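Local coordinates for maltose-binding protein MalE1 (Thermotoga maritima, PDB 6DTU) that binds maltotetraose in this structure and probably captures malto-oligosaccharides for uptake as the solute-binding component of a sugar transporter, at residues L20-F24 against F281-I286. Numbering follows the deposited sequence.
Sequences LGEEF and FLTSFI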
ATOM      1  N   LEU A  20     -17.240  13.688   7.069  1.00 13.87           N
ATOM      2  CA  LEU A  20     -17.829  14.031   5.775  1.00 13.80           C
ATOM      3  C   LEU A  20     -19.209  13.411   5.624  1.00 13.57           C
ATOM      4  O   LEU A  20     -20.128  14.036   5.081  1.00 14.88           O
ATOM      5  CB  LEU A  20     -16.929  13.546   4.638  1.00 14.28           C
ATOM      6  CG  LEU A  20     -15.551  14.192   4.632  1.00 15.70           C
ATOM      7  CD1 LEU A  20     -14.599  13.554   3.614  1.00 14.69           C
ATOM      8  CD2 LEU A  20     -15.720  15.682   4.374  1.00 14.22           C
ATOM      9  N   GLY A  21     -19.385  12.191   6.115  1.00 16.75           N
ATOM     10  CA  GLY A  21     -20.689  11.553   6.014  1.00 13.11           C
ATOM     11  C   GLY A  21     -21.756  12.272   6.809  1.00 16.16           C
ATOM     12  O   GLY A  21     -22.898  12.390   6.359  1.00 16.90           O
ATOM     13  N   GLU A  22     -21.391  12.772   7.998  1.00 14.87           N
ATOM     14  CA  GLU A  22     -22.305  13.584   8.782  1.00 16.56           C
ATOM     15  C   GLU A  22     -22.681  14.851   8.029  1.00 14.74           C
ATOM     16  O   GLU A  22     -23.837  15.291   8.071  1.00 15.33           O
ATOM     17  CB  GLU A  22     -21.648  13.956  10.111  1.00 18.13           C
ATOM     18  CG  GLU A  22     -21.617  12.843  11.132  1.00 23.12           C
ATOM     19  CD  GLU A  22     -20.745  13.154  12.342  1.00 30.34           C
ATOM     20  OE1 GLU A  22     -20.567  12.233  13.170  1.00 37.80           O
ATOM     21  OE2 GLU A  22     -20.267  14.302  12.496  1.00 31.60           O
ATOM     22  N   GLU A  23     -21.713  15.461   7.340  1.00 13.18           N
ATOM     23  CA  GLU A  23     -22.007  16.679   6.584  1.00 13.70           C
ATOM     24  C   GLU A  23     -22.943  16.390   5.419  1.00 14.81           C
ATOM     25  O   GLU A  23     -23.902  17.134   5.180  1.00 17.66           O
ATOM     26  CB  GLU A  23     -20.695  17.325   6.115  1.00 14.34           C
ATOM     27  CG  GLU A  23     -19.794  17.737   7.298  1.00 16.98           C
ATOM     28  CD  GLU A  23     -18.405  18.195   6.911  1.00 20.11           C
ATOM     29  OE1 GLU A  23     -18.103  18.219   5.698  1.00 20.22           O
ATOM     30  OE2 GLU A  23     -17.604  18.491   7.836  1.00 19.66           O
ATOM     31  N   PHE A  24     -22.720  15.281   4.716  1.00 16.34           N
ATOM     32  CA  PHE A  24     -23.596  14.912   3.615  1.00 13.74           C
ATOM     33  C   PHE A  24     -25.005  14.643   4.121  1.00 12.90           C
ATOM     34  O   PHE A  24     -25.985  15.025   3.478  1.00 12.83           O
ATOM     35  CB  PHE A  24     -23.007  13.669   2.932  1.00 13.77           C
ATOM     36  CG  PHE A  24     -23.563  13.381   1.557  1.00 15.02           C
ATOM     37  CD1 PHE A  24     -23.101  14.097   0.437  1.00 15.18           C
ATOM     38  CD2 PHE A  24     -24.524  12.386   1.369  1.00 15.74           C
ATOM     39  CE1 PHE A  24     -23.608  13.840  -0.844  1.00 15.68           C
ATOM     40  CE2 PHE A  24     -25.027  12.115   0.078  1.00 14.52           C
ATOM     41  CZ  PHE A  24     -24.556  12.841  -1.021  1.00 14.89           C
ATOM     42  N   PHE A 281     -22.392  10.691  -4.467  1.00 15.11           N
ATOM     43  CA  PHE A 281     -21.606  11.044  -3.291  1.00 12.58           C
ATOM     44  C   PHE A 281     -20.116  11.172  -3.623  1.00 15.29           C
ATOM     45  O   PHE A 281     -19.452  12.128  -3.201  1.00 13.15           O
ATOM     46  CB  PHE A 281     -21.881   9.979  -2.242  1.00 14.71           C
ATOM     47  CG  PHE A 281     -21.058  10.082  -1.023  1.00 13.50           C
ATOM     48  CD1 PHE A 281     -21.374  10.976  -0.034  1.00 14.66           C
ATOM     49  CD2 PHE A 281     -19.982   9.250  -0.843  1.00 13.29           C
ATOM     50  CE1 PHE A 281     -20.621  11.038   1.121  1.00 15.70           C
ATOM     51  CE2 PHE A 281     -19.211   9.322   0.292  1.00 13.05           C
ATOM     52  CZ  PHE A 281     -19.529  10.204   1.272  1.00 14.34           C
ATOM     53  N   LEU A 282     -19.586  10.238  -4.411  1.00 14.90           N
ATOM     54  CA  LEU A 282     -18.160  10.274  -4.724  1.00 13.03           C
ATOM     55  C   LEU A 282     -17.823  11.429  -5.654  1.00 15.70           C
ATOM     56  O   LEU A 282     -16.837  12.137  -5.428  1.00 16.09           O
ATOM     57  CB  LEU A 282     -17.716   8.951  -5.343  1.00 14.72           C
ATOM     58  CG  LEU A 282     -17.803   7.767  -4.374  1.00 13.31           C
ATOM     59  CD1 LEU A 282     -17.296   6.550  -5.132  1.00 13.47           C
ATOM     60  CD2 LEU A 282     -16.990   7.994  -3.115  1.00 12.69           C
ATOM     61  N   THR A 283     -18.605  11.618  -6.722  1.00 14.22           N
ATOM     62  CA  THR A 283     -18.230  12.613  -7.732  1.00 17.17           C
ATOM     63  C   THR A 283     -18.575  14.039  -7.320  1.00 16.32           C
ATOM     64  O   THR A 283     -17.853  14.978  -7.676  1.00 17.23           O
ATOM     65  CB  THR A 283     -18.875  12.297  -9.087  1.00 15.77           C
ATOM     66  OG1 THR A 283     -20.304  12.370  -8.955  1.00 18.29           O
ATOM     67  CG2 THR A 283     -18.429  10.914  -9.580  1.00 16.26           C
ATOM     68  N   SER A 284     -19.696  14.236  -6.636  1.00 16.13           N
ATOM     69  CA  SER A 284     -20.166  15.589  -6.362  1.00 15.02           C
ATOM     70  C   SER A 284     -19.626  16.155  -5.059  1.00 16.33           C
ATOM     71  O   SER A 284     -19.746  17.367  -4.831  1.00 17.14           O
ATOM     72  CB  SER A 284     -21.696  15.610  -6.283  1.00 15.88           C
ATOM     73  OG  SER A 284     -22.135  15.090  -5.025  1.00 18.80           O
ATOM     74  N   PHE A 285     -19.071  15.305  -4.196  1.00 17.36           N
ATOM     75  CA  PHE A 285     -18.680  15.701  -2.847  1.00 14.13           C
ATOM     76  C   PHE A 285     -17.264  15.228  -2.543  1.00 14.10           C
ATOM     77  O   PHE A 285     -16.378  16.050  -2.306  1.00 14.97           O
ATOM     78  CB  PHE A 285     -19.681  15.139  -1.818  1.00 15.61           C
ATOM     79  CG  PHE A 285     -19.342  15.437  -0.368  1.00 14.71           C
ATOM     80  CD1 PHE A 285     -18.931  16.709   0.031  1.00 18.65           C
ATOM     81  CD2 PHE A 285     -19.517  14.465   0.613  1.00 17.04           C
ATOM     82  CE1 PHE A 285     -18.636  16.988   1.357  1.00 18.64           C
ATOM     83  CE2 PHE A 285     -19.237  14.750   1.955  1.00 16.39           C
ATOM     84  CZ  PHE A 285     -18.817  16.020   2.323  1.00 17.79           C
ATOM     85  N   ILE A 286     -17.029  13.916  -2.577  1.00 14.28           N
ATOM     86  CA  ILE A 286     -15.717  13.392  -2.206  1.00 13.27           C
ATOM     87  C   ILE A 286     -14.639  13.896  -3.169  1.00 13.83           C
ATOM     88  O   ILE A 286     -13.505  14.178  -2.769  1.00 13.46           O
ATOM     89  CB  ILE A 286     -15.766  11.853  -2.078  1.00 11.64           C
ATOM     90  CG1 ILE A 286     -16.652  11.433  -0.904  1.00 11.46           C
ATOM     91  CG2 ILE A 286     -14.377  11.243  -1.893  1.00 13.67           C
ATOM     92  CD1 ILE A 286     -16.110  11.862   0.464  1.00 13.20           C
TER
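F24 and F281 meet in a T-shaped stack: CD1 of F281 stands over the centre of the F24 ring, 3.4 Å above its plane, and the two planes are turned 89° apart. With its CG anti to the backbone N (chi1 -164°), F24 stretches across to helix 275-286. There it also meets F285, whose CD2 is 3.6 Å from CD1 of F24; these planes tilt by only 26°, but the rings are offset, with little of either face over the other. Three phenylalanines suit this place because flat, apolar rings can bridge the axes of segments 20-24 and 281-286, which cross nearly at right angles and stay 11.8 Å apart at closest approach. Replacing F24 by an alanine would probably leave the edge of F281 without the face it rests on and F285 freer to turn. F285 also pushes its edge against helix 14-28, where CE2 lies 3.3 Å from O of L20, a carbonyl already accepting the helical bond from F24 N. A branched leucine suits two apolar partners at once: L20 sets CD2 against CZ of F285 and CD1 3.9 Å from CD1 of I286. On the looser, partly exposed side, E23 merely brings OE1 to 4.1 Å from CZ of F285, while its OE2 forms salt bridges with K19 and R294, so that the charge is met beyond the aromatic cluster. The contact joins helices 14-28 and 275-286 within one lobe of the solute-binding fold; F281 rests on I58 of strand 58-62, I286 on F266 of strand 260-268, and helix 289-298 packs against L20 through T291, R294 and I295.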